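Local coordinates for protein transglutaminase elicitor (Phytophthora sojae, PDB 3TW5) that catalyses the cross-linking of protein glutamine and lysine side chains as a transglutaminase, and probably acts as an elicitor recognised by plant innate immunity, at residues A[15-20]-A[211-216]; A[27-32]-A[236-240]; A[127-133]-A[162-166]; A[170-176]-A[332-338]. The protein carries 1 engineered substitution. All blocks are in the same frame, centred on the assembly; numbering follows the deposited sequence.

Contact 1: residues A[15-20]-A[211-216]; sequences FGTKME and NILGKL
Segment 15-20 leaves helix 5-15 and runs, irregular and largely extended, across the C-terminal turn of helix 202-215, with paired asparagine-to-backbone hydrogen bonds at one end and an aromatic-aliphatic contact at the other. F15 is still helical; G16 breaks out with positive phi (67/26), and T17 to E20 take extended angles. Opposite, N211 to K215 are helical, with a wider pi-type turn in which N211 O receives weak bonds from both K215 N and L216 N. The CA atoms of M19 and N211 lie 6.6 Å apart, those of F15 and L216 8.2 Å. N211 (chi1 m) grips the backbone of E20 with both ends of its amide: E20 N to N211 OD1 2.9 Å, N211 ND2 to E20 O 3.1 Å. ND2 also bonds I207 O, one helical turn back. M19 (chi1 m, chi2 m) lays SD 3.8 Å from N211 CB and CE 3.8 Å from L216 CD1. T17 CG2 reaches L216 CD2 at 3.8 Å, and F15 CE2 meets I212 CG1 at 4.0 Å. L216 (m, t) makes a CH-pi contact, CD1 standing 3.5 Å above the centroid of the F15 ring, 7° off its normal.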
loop_
_atom_site.group_PDB
_atom_site.type_symbol
_atom_site.label_atom_id
_atom_site.label_comp_id
_atom_site.label_asym_id
_atom_site.label_seq_id
_atom_site.Cartn_x
_atom_site.Cartn_y
_atom_site.Cartn_z
ATOM N N PHE A 15 -14.609 12.343 5.280
ATOM C CA PHE A 15 -15.810 11.734 4.710
ATOM C C PHE A 15 -17.064 12.592 4.881
ATOM O O PHE A 15 -18.072 12.369 4.205
ATOM C CB PHE A 15 -16.032 10.331 5.281
ATOM C CG PHE A 15 -15.087 9.298 4.736
ATOM C CD1 PHE A 15 -15.240 8.810 3.443
ATOM C CD2 PHE A 15 -14.050 8.805 5.518
ATOM C CE1 PHE A 15 -14.369 7.853 2.934
ATOM C CE2 PHE A 15 -13.174 7.847 5.018
ATOM C CZ PHE A 15 -13.335 7.371 3.723
ATOM N N GLY A 16 -16.996 13.569 5.782
ATOM C CA GLY A 16 -18.115 14.474 6.033
ATOM C C GLY A 16 -19.302 13.778 6.668
ATOM O O GLY A 16 -20.444 14.216 6.518
ATOM N N THR A 17 -19.022 12.684 7.374
ATOM C CA THR A 17 -20.046 11.904 8.069
ATOM C C THR A 17 -19.454 11.216 9.301
ATOM O O THR A 17 -18.263 10.894 9.329
ATOM C CB THR A 17 -20.725 10.867 7.127
ATOM O OG1 THR A 17 -21.775 10.190 7.828
ATOM C CG2 THR A 17 -19.722 9.844 6.597
ATOM N N LYS A 18 -20.289 11.009 10.317
ATOM C CA LYS A 18 -19.870 10.334 11.546
ATOM C C LYS A 18 -19.566 8.858 11.278
ATOM O O LYS A 18 -20.167 8.245 10.392
ATOM C CB LYS A 18 -20.940 10.480 12.634
ATOM N N MET A 19 -18.613 8.305 12.029
ATOM C CA MET A 19 -18.279 6.882 11.940
ATOM C C MET A 19 -19.256 6.066 12.782
ATOM O O MET A 19 -19.657 6.499 13.866
ATOM C CB MET A 19 -16.844 6.621 12.421
ATOM C CG MET A 19 -15.727 7.262 11.594
ATOM S SD MET A 19 -15.498 6.589 9.933
ATOM C CE MET A 19 -16.472 7.728 8.951
ATOM N N GLU A 20 -19.642 4.891 12.289
ATOM C CA GLU A 20 -20.488 3.993 13.071
ATOM C C GLU A 20 -19.649 3.306 14.148
ATOM O O GLU A 20 -18.610 2.712 13.855
ATOM C CB GLU A 20 -21.205 2.971 12.177
ATOM C CG GLU A 20 -22.156 2.028 12.924
ATOM C CD GLU A 20 -23.204 2.766 13.749
ATOM O OE1 GLU A 20 -24.176 3.285 13.158
ATOM O OE2 GLU A 20 -23.060 2.820 14.990
ATOM N N ASN A 211 -16.188 0.717 8.430
ATOM C CA ASN A 211 -16.777 1.932 7.866
ATOM C C ASN A 211 -16.297 2.237 6.443
ATOM O O ASN A 211 -17.110 2.496 5.558
ATOM C CB ASN A 211 -16.521 3.134 8.782
ATOM C CG ASN A 211 -17.532 3.241 9.907
ATOM O OD1 ASN A 211 -18.588 3.857 9.750
ATOM N ND2 ASN A 211 -17.207 2.660 11.056
ATOM N N ILE A 212 -14.984 2.190 6.227
ATOM C CA ILE A 212 -14.399 2.565 4.936
ATOM C C ILE A 212 -14.720 1.542 3.836
ATOM O O ILE A 212 -15.270 1.909 2.792
ATOM C CB ILE A 212 -12.872 2.845 5.043
ATOM C CG1 ILE A 212 -12.610 4.007 6.010
ATOM C CG2 ILE A 212 -12.281 3.161 3.676
ATOM C CD1 ILE A 212 -11.197 4.060 6.568
ATOM N N LEU A 213 -14.394 0.272 4.078
ATOM C CA LEU A 213 -14.679 -0.798 3.116
ATOM C C LEU A 213 -16.171 -1.137 3.009
ATOM O O LEU A 213 -16.659 -1.459 1.924
ATOM C CB LEU A 213 -13.891 -2.073 3.454
ATOM C CG LEU A 213 -12.426 -2.302 3.050
ATOM C CD1 LEU A 213 -12.173 -2.043 1.565
ATOM C CD2 LEU A 213 -11.471 -1.505 3.906
ATOM N N GLY A 214 -16.886 -1.062 4.131
ATOM C CA GLY A 214 -18.278 -1.506 4.198
ATOM C C GLY A 214 -19.336 -0.449 3.940
ATOM O O GLY A 214 -20.175 -0.614 3.053
ATOM N N LYS A 215 -19.302 0.632 4.715
ATOM C CA LYS A 215 -20.328 1.678 4.638
ATOM C C LYS A 215 -20.044 2.790 3.621
ATOM O O LYS A 215 -20.976 3.392 3.089
ATOM C CB LYS A 215 -20.564 2.305 6.016
ATOM C CG LYS A 215 -21.318 1.419 6.998
ATOM C CD LYS A 215 -21.352 2.047 8.385
ATOM C CE LYS A 215 -22.497 3.044 8.539
ATOM N NZ LYS A 215 -23.770 2.369 8.927
ATOM N N LEU A 216 -18.771 3.061 3.355
ATOM C CA LEU A 216 -18.394 4.247 2.581
ATOM C C LEU A 216 -17.886 3.956 1.163
ATOM O O LEU A 216 -17.421 4.870 0.473
ATOM C CB LEU A 216 -17.381 5.097 3.361
ATOM C CG LEU A 216 -17.829 5.644 4.723
ATOM C CD1 LEU A 216 -16.633 6.097 5.540
ATOM C CD2 LEU A 216 -18.844 6.771 4.580
#

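Contact 2: residues A[27-32]-A[236-240]; sequences PTVGVH and RGFKV
R236 and G237 form a classic beta bulge, both facing S278 of the strand beyond, and R236 takes the near-helical angles (-99/-36) of such a bulge. On its other edge the same strand pairs regularly with 29-31. The strands run antiparallel, their axes 4.8 Å apart at 173°. V29 with K239 and V31 with G237 are non-hydrogen-bonded pairs, CA-CA 4.4 and 4.3 Å; G30 with F238 between them is hydrogen-bonded, CA-CA 5.3 Å. Four backbone bonds make the ladder: V240 N to T28 O 2.7 Å, G30 N to F238 O 2.9 Å, F238 N to G30 O 2.9 Å and H32 N to R236 O 2.9 Å. Strand 29-31 is thereby joined to the long strand 232-246 of the curled antiparallel sheet. V29 (chi1 p), V31 (chi1 t) and K239 stand on one exposed face, where V29 CG2 meets K239 CG at 4.2 Å and the lysine extends away with every chi trans. A CB on G237 would also point there, but only 3.3 Å from G30 O. F238 (chi1 t) occupies the opposite face beside side-chain-free G30; helix 202-215 packs on this side, H206 meeting the F238 ring edge-to-face. V240 CB (chi1 t) lies 3.9 Å from T28 CB (chi1 p). R236 carries its guanidinium off to T299 through NH1.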
loop_
_atom_site.group_PDB
_atom_site.type_symbol
_atom_site.label_atom_id
_atom_site.label_comp_id
_atom_site.label_asym_id
_atom_site.label_seq_id
_atom_site.Cartn_x
_atom_site.Cartn_y
_atom_site.Cartn_z
ATOM N N PRO A 27 -21.073 -3.373 9.351
ATOM C CA PRO A 27 -21.052 -4.498 8.420
ATOM C C PRO A 27 -19.958 -5.498 8.791
ATOM O O PRO A 27 -18.974 -5.130 9.439
ATOM C CB PRO A 27 -20.742 -3.834 7.074
ATOM C CG PRO A 27 -20.054 -2.566 7.424
ATOM C CD PRO A 27 -20.682 -2.110 8.701
ATOM N N THR A 28 -20.145 -6.751 8.394
ATOM C CA THR A 28 -19.184 -7.809 8.695
ATOM C C THR A 28 -18.379 -8.171 7.452
ATOM O O THR A 28 -17.513 -9.046 7.489
ATOM C CB THR A 28 -19.884 -9.066 9.249
ATOM O OG1 THR A 28 -20.790 -9.580 8.267
ATOM C CG2 THR A 28 -20.655 -8.735 10.518
ATOM N N VAL A 29 -18.682 -7.489 6.351
ATOM C CA VAL A 29 -17.981 -7.674 5.084
ATOM C C VAL A 29 -17.997 -6.368 4.279
ATOM O O VAL A 29 -19.021 -5.677 4.202
ATOM C CB VAL A 29 -18.568 -8.864 4.259
ATOM C CG1 VAL A 29 -20.054 -8.644 3.929
ATOM C CG2 VAL A 29 -17.752 -9.121 2.993
ATOM N N GLY A 30 -16.848 -6.031 3.705
ATOM C CA GLY A 30 -16.726 -4.871 2.838
ATOM C C GLY A 30 -15.664 -5.131 1.795
ATOM O O GLY A 30 -14.507 -5.365 2.134
ATOM N N VAL A 31 -16.067 -5.112 0.527
ATOM C CA VAL A 31 -15.139 -5.295 -0.589
ATOM C C VAL A 31 -15.156 -4.054 -1.476
ATOM O O VAL A 31 -16.226 -3.554 -1.843
ATOM C CB VAL A 31 -15.470 -6.562 -1.422
ATOM C CG1 VAL A 31 -14.616 -6.630 -2.685
ATOM C CG2 VAL A 31 -15.270 -7.821 -0.585
ATOM N N HIS A 32 -13.969 -3.554 -1.808
ATOM C CA HIS A 32 -13.852 -2.391 -2.670
ATOM C C HIS A 32 -13.785 -2.789 -4.139
ATOM O O HIS A 32 -12.892 -3.528 -4.554
ATOM C CB HIS A 32 -12.638 -1.545 -2.290
ATOM C CG HIS A 32 -12.550 -0.260 -3.049
ATOM N ND1 HIS A 32 -11.688 -0.081 -4.109
ATOM C CD2 HIS A 32 -13.242 0.896 -2.924
ATOM C CE1 HIS A 32 -11.842 1.139 -4.595
ATOM N NE2 HIS A 32 -12.779 1.751 -3.893
ATOM N N ARG A 236 -8.012 -4.441 -0.489
ATOM C CA ARG A 236 -9.122 -4.842 -1.345
ATOM C C ARG A 236 -10.395 -5.095 -0.542
ATOM O O ARG A 236 -11.496 -4.797 -1.012
ATOM C CB ARG A 236 -8.761 -6.088 -2.154
ATOM C CG ARG A 236 -9.777 -6.437 -3.229
ATOM C CD ARG A 236 -9.449 -7.754 -3.891
ATOM N NE ARG A 236 -10.451 -8.126 -4.887
ATOM C CZ ARG A 236 -10.361 -9.191 -5.681
ATOM N NH1 ARG A 236 -9.312 -10.003 -5.606
ATOM N NH2 ARG A 236 -11.322 -9.447 -6.555
ATOM N N GLY A 237 -10.251 -5.643 0.662
ATOM C CA GLY A 237 -11.415 -5.990 1.466
ATOM C C GLY A 237 -11.168 -6.336 2.918
ATOM O O GLY A 237 -10.037 -6.587 3.335
ATOM N N PHE A 238 -12.256 -6.355 3.680
ATOM C CA PHE A 238 -12.239 -6.666 5.101
ATOM C C PHE A 238 -13.453 -7.527 5.432
ATOM O O PHE A 238 -14.591 -7.148 5.132
ATOM C CB PHE A 238 -12.254 -5.365 5.912
ATOM C CG PHE A 238 -12.518 -5.552 7.381
ATOM C CD1 PHE A 238 -11.500 -5.947 8.241
ATOM C CD2 PHE A 238 -13.779 -5.300 7.909
ATOM C CE1 PHE A 238 -11.741 -6.104 9.607
ATOM C CE2 PHE A 238 -14.030 -5.454 9.272
ATOM C CZ PHE A 238 -13.010 -5.856 10.122
ATOM N N LYS A 239 -13.209 -8.687 6.039
ATOM C CA LYS A 239 -14.292 -9.592 6.428
ATOM C C LYS A 239 -14.158 -10.059 7.874
ATOM O O LYS A 239 -13.079 -10.461 8.308
ATOM C CB LYS A 239 -14.372 -10.796 5.486
ATOM C CG LYS A 239 -15.631 -11.628 5.669
ATOM C CD LYS A 239 -15.682 -12.820 4.730
ATOM C CE LYS A 239 -17.010 -13.554 4.887
ATOM N NZ LYS A 239 -17.210 -14.603 3.850
ATOM N N VAL A 240 -15.266 -9.985 8.609
ATOM C CA VAL A 240 -15.344 -10.493 9.972
ATOM C C VAL A 240 -15.741 -11.966 9.915
ATOM O O VAL A 240 -16.797 -12.316 9.379
ATOM C CB VAL A 240 -16.365 -9.697 10.824
ATOM C CG1 VAL A 240 -16.416 -10.231 12.251
ATOM C CG2 VAL A 240 -16.024 -8.213 10.824
#

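Contact 3: residues A[127-133]-A[162-166]; sequences ISHAWSP and SLVYD. Engineered in segment 127-133: S128 (natural residue Cys).
The first turns of helix 128-137 cross helix 154-167 steeply: over 128-133 and 162-166 the axes approach to 7.7 Å at a signed angle of 113°. I127 is the N-cap, with A130 N and W131 N each 3.0 Å from I127 O, and the helix kinks at P133. The central bump is A130, whose methyl sinks into the hollow between S162, Y165 and D166: CB lies 3.2 Å from S162 O, 3.6 Å from D166 N and 4.0 Å from Y165 CB. So small a side chain lets the backbones close in, A130 CA and D166 CA standing about 5.1 Å apart. I127 (p, t) fills the neighbouring groove, CD1 3.7 Å from S162 CB and CG2 3.9 Å from D166 OD1. At the other end P133 CG abuts Y165 CD1 at 4.0 Å. H129 (chi1 p) spans the gap between the helices, its NE2 giving a hydrogen bond to D166 OD1 (3.0 Å); D166 OD2 is held by N83. S128, engineered from Cys, heads the helix with its side chain turned from this interface; the natural Cys here would be placed like the nucleophile of papain-like (clan CA) enzymes. W131 points away overall, packing beside W37 and strand 232-246, P133 reaches W334 and P336 of strand 333-336, and helix 352-364 covers V164 behind helix 154-167.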
loop_
_atom_site.group_PDB
_atom_site.type_symbol
_atom_site.label_atom_id
_atom_site.label_comp_id
_atom_site.label_asym_id
_atom_site.label_seq_id
_atom_site.Cartn_x
_atom_site.Cartn_y
_atom_site.Cartn_z
ATOM N N ILE A 127 9.103 2.078 -4.063
ATOM C CA ILE A 127 8.016 3.050 -4.127
ATOM C C ILE A 127 6.639 2.408 -3.903
ATOM O O ILE A 127 5.671 2.718 -4.605
ATOM C CB ILE A 127 8.043 3.867 -5.452
ATOM C CG1 ILE A 127 8.067 2.938 -6.672
ATOM C CG2 ILE A 127 9.237 4.814 -5.472
ATOM C CD1 ILE A 127 7.617 3.598 -7.955
ATOM N N SER A 128 6.559 1.517 -2.915
ATOM C CA SER A 128 5.296 0.872 -2.546
ATOM C C SER A 128 4.285 1.897 -2.042
ATOM O O SER A 128 3.078 1.738 -2.232
ATOM C CB SER A 128 5.527 -0.201 -1.479
ATOM O OG SER A 128 5.939 0.377 -0.253
ATOM N N HIS A 129 4.803 2.946 -1.403
ATOM C CA HIS A 129 4.006 4.070 -0.911
ATOM C C HIS A 129 3.378 4.868 -2.053
ATOM O O HIS A 129 2.418 5.609 -1.845
ATOM C CB HIS A 129 4.884 4.997 -0.075
ATOM C CG HIS A 129 6.045 5.567 -0.830
ATOM N ND1 HIS A 129 7.292 4.982 -0.830
ATOM C CD2 HIS A 129 6.139 6.659 -1.626
ATOM C CE1 HIS A 129 8.109 5.694 -1.587
ATOM N NE2 HIS A 129 7.433 6.715 -2.084
ATOM N N ALA A 130 3.941 4.718 -3.250
ATOM C CA ALA A 130 3.475 5.428 -4.436
ATOM C C ALA A 130 2.561 4.565 -5.303
ATOM O O ALA A 130 1.578 5.063 -5.860
ATOM C CB ALA A 130 4.656 5.924 -5.241
ATOM N N TRP A 131 2.889 3.279 -5.418
ATOM C CA TRP A 131 2.079 2.327 -6.176
ATOM C C TRP A 131 0.693 2.129 -5.562
ATOM O O TRP A 131 -0.313 2.125 -6.278
ATOM C CB TRP A 131 2.802 0.982 -6.314
ATOM C CG TRP A 131 1.870 -0.190 -6.447
ATOM C CD1 TRP A 131 1.016 -0.448 -7.482
ATOM C CD2 TRP A 131 1.691 -1.254 -5.507
ATOM N NE1 TRP A 131 0.314 -1.603 -7.244
ATOM C CE2 TRP A 131 0.710 -2.121 -6.039
ATOM C CE3 TRP A 131 2.266 -1.564 -4.266
ATOM C CZ2 TRP A 131 0.290 -3.279 -5.374
ATOM C CZ3 TRP A 131 1.847 -2.716 -3.604
ATOM C CH2 TRP A 131 0.870 -3.559 -4.162
ATOM N N SER A 132 0.651 1.966 -4.240
ATOM C CA SER A 132 -0.596 1.687 -3.522
ATOM C C SER A 132 -1.717 2.700 -3.794
ATOM O O SER A 132 -2.815 2.302 -4.185
ATOM C CB SER A 132 -0.340 1.549 -2.021
ATOM O OG SER A 132 0.675 0.599 -1.767
ATOM N N PRO A 133 -1.450 4.010 -3.597
ATOM C CA PRO A 133 -2.495 4.986 -3.899
ATOM C C PRO A 133 -2.828 5.058 -5.388
ATOM O O PRO A 133 -3.964 5.367 -5.741
ATOM C CB PRO A 133 -1.894 6.310 -3.416
ATOM C CG PRO A 133 -0.436 6.087 -3.396
ATOM C CD PRO A 133 -0.256 4.659 -3.025
ATOM N N SER A 162 3.319 5.156 -11.224
ATOM C CA SER A 162 3.816 4.912 -9.873
ATOM C C SER A 162 4.868 5.942 -9.471
ATOM O O SER A 162 4.803 6.498 -8.375
ATOM C CB SER A 162 4.372 3.492 -9.738
ATOM O OG SER A 162 3.330 2.538 -9.791
ATOM N N LEU A 163 5.820 6.201 -10.366
ATOM C CA LEU A 163 6.884 7.169 -10.108
ATOM C C LEU A 163 6.354 8.604 -10.068
ATOM O O LEU A 163 6.890 9.446 -9.341
ATOM C CB LEU A 163 8.003 7.040 -11.142
ATOM C CG LEU A 163 9.353 7.653 -10.759
ATOM C CD1 LEU A 163 10.050 6.828 -9.691
ATOM C CD2 LEU A 163 10.246 7.802 -11.972
ATOM N N VAL A 164 5.307 8.874 -10.850
ATOM C CA VAL A 164 4.625 10.165 -10.802
ATOM C C VAL A 164 4.143 10.417 -9.379
ATOM O O VAL A 164 4.447 11.456 -8.795
ATOM C CB VAL A 164 3.438 10.243 -11.797
ATOM C CG1 VAL A 164 2.533 11.434 -11.483
ATOM C CG2 VAL A 164 3.944 10.335 -13.222
ATOM N N TYR A 165 3.424 9.447 -8.821
ATOM C CA TYR A 165 2.883 9.544 -7.466
ATOM C C TYR A 165 3.962 9.734 -6.405
ATOM O O TYR A 165 3.711 10.344 -5.366
ATOM C CB TYR A 165 2.037 8.316 -7.143
ATOM C CG TYR A 165 0.585 8.444 -7.538
ATOM C CD1 TYR A 165 -0.414 8.459 -6.570
ATOM C CD2 TYR A 165 0.211 8.550 -8.875
ATOM C CE1 TYR A 165 -1.752 8.572 -6.923
ATOM C CE2 TYR A 165 -1.121 8.664 -9.237
ATOM C CZ TYR A 165 -2.096 8.672 -8.256
ATOM O OH TYR A 165 -3.419 8.788 -8.605
ATOM N N ASP A 166 5.158 9.213 -6.666
ATOM C CA ASP A 166 6.291 9.437 -5.777
ATOM C C ASP A 166 6.764 10.884 -5.860
ATOM O O ASP A 166 7.061 11.500 -4.837
ATOM C CB ASP A 166 7.446 8.493 -6.107
ATOM C CG ASP A 166 8.696 8.802 -5.303
ATOM O OD1 ASP A 166 8.747 8.450 -4.108
ATOM O OD2 ASP A 166 9.631 9.401 -5.871
#

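Contact 4: residues A[170-176]-A[332-338]; sequences VQTVFTG and FLWLPKA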
loop_
_atom_site.group_PDB
_atom_site.type_symbol
_atom_site.label_atom_id
_atom_site.label_comp_id
_atom_site.label_asym_id
_atom_site.label_seq_id
_atom_site.Cartn_x
_atom_site.Cartn_y
_atom_site.Cartn_z
ATOM N N VAL A 170 0.892 13.987 -3.023
ATOM C CA VAL A 170 -0.404 13.322 -2.924
ATOM C C VAL A 170 -0.925 13.540 -1.511
ATOM O O VAL A 170 -0.289 13.130 -0.536
ATOM C CB VAL A 170 -0.327 11.805 -3.245
ATOM C CG1 VAL A 170 -1.723 11.193 -3.279
ATOM C CG2 VAL A 170 0.379 11.566 -4.573
ATOM N N GLN A 171 -2.077 14.197 -1.414
ATOM C CA GLN A 171 -2.681 14.525 -0.125
ATOM C C GLN A 171 -3.245 13.279 0.540
ATOM O O GLN A 171 -3.993 12.523 -0.079
ATOM C CB GLN A 171 -3.778 15.572 -0.303
ATOM C CG GLN A 171 -3.307 16.841 -0.993
ATOM C CD GLN A 171 -3.999 18.073 -0.461
ATOM O OE1 GLN A 171 -3.365 18.935 0.153
ATOM N NE2 GLN A 171 -5.311 18.159 -0.675
ATOM N N THR A 172 -2.876 13.067 1.802
ATOM C CA THR A 172 -3.253 11.850 2.517
ATOM C C THR A 172 -4.015 12.130 3.807
ATOM O O THR A 172 -3.853 13.188 4.419
ATOM C CB THR A 172 -2.020 10.984 2.881
ATOM O OG1 THR A 172 -1.269 11.624 3.920
ATOM C CG2 THR A 172 -1.123 10.748 1.672
ATOM N N VAL A 173 -4.846 11.167 4.203
ATOM C CA VAL A 173 -5.420 11.121 5.546
ATOM C C VAL A 173 -4.670 10.026 6.297
ATOM O O VAL A 173 -4.993 8.847 6.163
ATOM C CB VAL A 173 -6.939 10.810 5.531
ATOM C CG1 VAL A 173 -7.513 10.881 6.938
ATOM C CG2 VAL A 173 -7.681 11.768 4.617
ATOM N N PHE A 174 -3.660 10.422 7.067
ATOM C CA PHE A 174 -2.787 9.471 7.754
ATOM C C PHE A 174 -3.249 9.208 9.182
ATOM O O PHE A 174 -3.486 10.145 9.949
ATOM C CB PHE A 174 -1.342 9.977 7.748
ATOM C CG PHE A 174 -0.325 8.911 8.040
ATOM C CD1 PHE A 174 0.085 8.659 9.348
ATOM C CD2 PHE A 174 0.231 8.163 7.005
ATOM C CE1 PHE A 174 1.030 7.669 9.622
ATOM C CE2 PHE A 174 1.174 7.172 7.265
ATOM C CZ PHE A 174 1.577 6.923 8.577
ATOM N N THR A 175 -3.372 7.930 9.536
ATOM C CA THR A 175 -3.842 7.536 10.867
ATOM C C THR A 175 -3.007 6.404 11.466
ATOM O O THR A 175 -2.522 5.533 10.745
ATOM C CB THR A 175 -5.329 7.115 10.849
ATOM O OG1 THR A 175 -5.501 5.973 10.002
ATOM C CG2 THR A 175 -6.221 8.254 10.355
ATOM N N GLY A 176 -2.852 6.425 12.789
ATOM C CA GLY A 176 -2.082 5.407 13.501
ATOM C C GLY A 176 -1.050 5.993 14.447
ATOM O O GLY A 176 0.135 6.064 14.122
ATOM N N PHE A 332 -0.070 1.407 10.554
ATOM C CA PHE A 332 -0.857 2.590 10.201
ATOM C C PHE A 332 -1.806 2.356 9.028
ATOM O O PHE A 332 -1.633 1.414 8.255
ATOM C CB PHE A 332 0.061 3.786 9.908
ATOM C CG PHE A 332 1.200 3.472 8.978
ATOM C CD1 PHE A 332 0.992 3.353 7.605
ATOM C CD2 PHE A 332 2.490 3.315 9.475
ATOM C CE1 PHE A 332 2.050 3.068 6.739
ATOM C CE2 PHE A 332 3.557 3.031 8.618
ATOM C CZ PHE A 332 3.335 2.909 7.247
ATOM N N LEU A 333 -2.812 3.218 8.921
ATOM C CA LEU A 333 -3.769 3.216 7.816
ATOM C C LEU A 333 -3.829 4.620 7.227
ATOM O O LEU A 333 -3.938 5.601 7.966
ATOM C CB LEU A 333 -5.167 2.834 8.316
ATOM C CG LEU A 333 -5.658 1.389 8.468
ATOM C CD1 LEU A 333 -4.761 0.524 9.338
ATOM C CD2 LEU A 333 -7.076 1.396 9.026
ATOM N N TRP A 334 -3.759 4.725 5.905
ATOM C CA TRP A 334 -3.909 6.025 5.256
ATOM C C TRP A 334 -4.650 5.976 3.927
ATOM O O TRP A 334 -4.601 4.975 3.217
ATOM C CB TRP A 334 -2.561 6.739 5.106
ATOM C CG TRP A 334 -1.535 6.020 4.283
ATOM C CD1 TRP A 334 -0.696 5.030 4.703
ATOM C CD2 TRP A 334 -1.213 6.264 2.908
ATOM N NE1 TRP A 334 0.120 4.631 3.672
ATOM C CE2 TRP A 334 -0.173 5.372 2.560
ATOM C CE3 TRP A 334 -1.703 7.144 1.935
ATOM C CZ2 TRP A 334 0.384 5.334 1.277
ATOM C CZ3 TRP A 334 -1.146 7.108 0.659
ATOM C CH2 TRP A 334 -0.114 6.205 0.343
ATOM N N LEU A 335 -5.341 7.068 3.614
ATOM C CA LEU A 335 -6.069 7.207 2.354
ATOM C C LEU A 335 -5.528 8.387 1.554
ATOM O O LEU A 335 -5.272 9.452 2.121
ATOM C CB LEU A 335 -7.565 7.432 2.600
ATOM C CG LEU A 335 -8.359 6.518 3.532
ATOM C CD1 LEU A 335 -8.289 7.020 4.966
ATOM C CD2 LEU A 335 -9.802 6.454 3.073
ATOM N N PRO A 336 -5.348 8.205 0.235
ATOM C CA PRO A 336 -5.060 9.352 -0.617
ATOM C C PRO A 336 -6.339 10.150 -0.887
ATOM O O PRO A 336 -7.336 9.583 -1.342
ATOM C CB PRO A 336 -4.525 8.710 -1.900
ATOM C CG PRO A 336 -5.133 7.359 -1.932
ATOM C CD PRO A 336 -5.292 6.931 -0.505
ATOM N N LYS A 337 -6.311 11.448 -0.586
ATOM C CA LYS A 337 -7.483 12.313 -0.733
ATOM C C LYS A 337 -7.950 12.422 -2.180
ATOM O O LYS A 337 -9.150 12.344 -2.458
ATOM C CB LYS A 337 -7.200 13.714 -0.186
ATOM C CG LYS A 337 -7.230 13.837 1.328
ATOM C CD LYS A 337 -7.263 15.306 1.730
ATOM C CE LYS A 337 -7.197 15.487 3.237
ATOM N NZ LYS A 337 -7.349 16.920 3.628
ATOM N N ALA A 338 -6.996 12.605 -3.091
ATOM C CA ALA A 338 -7.279 12.768 -4.514
ATOM C C ALA A 338 -6.036 12.482 -5.351
ATOM O O ALA A 338 -4.933 12.354 -4.813
ATOM C CB ALA A 338 -7.794 14.179 -4.797
#
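F174 lays its ring tip over a face of F332, CZ 3.5 Å from F332 CG, the two rings tilted at 38° with centroids 5.0 Å apart. Its CD2 also touches W334 CB (3.7 Å), so F174, F332 and W334 form an aromatic cluster on one face of an antiparallel strand pair, where T172 CG2 meets W334 CE3 (3.7 Å). The axes of strands 172-175 and 333-336 lie 4.5 Å apart at 174°. V173 with L335 and T175 with L333 are the hydrogen-bonded pairs: V173 N to L335 O 2.7 Å, L335 N to V173 O 3.1 Å, T175 N to L333 O 2.9 Å, L333 N to T175 O 3.0 Å. K337 N to Q171 O, 2.6 Å, extends the ladder. P336, lacking an amide hydrogen, pairs with T172 at a non-hydrogen-bonded position and so costs no bond to strand 172-175. On the other face V173 CB meets L335 CD1 (4.1 Å), and helix 5-15 covers both residues through Y14, L11 and F15. The aromatic face meets helix 128-137, P133 touching W334 and P336; W334 NE1 bonds N232. T175 (chi1 p) adds a side-chain bond, OG1 to L333 O at 2.6 Å, so that carbonyl accepts twice. Inward N and O groups of the hydrogen-bonded pairs are thus satisfied across the ladder, F174 O turns outward to K10, and apolar side chains meet the two helices.

Contacts 2 and 4 lie in one curled antiparallel sheet, their centres about 19 Å apart, and contact 1 bridges them: L213 packs on G30 and H32 of contact 2, while F15 and I212 touch L335 of contact 4. Contact 3 lies on the helical side, centred about 13 Å from contact 4 and meeting it through H129 and P133 against W334 and P336. Along the chain, contact 3 closes before contact 4 opens, whereas contacts 1, 2 and 4 interleave, so residues 15-32 are bound to elements about 200 positions later. The helix beginning at engineered S128 thus rests against the sheet, consistent with the two-part, papain-like build of clan CA.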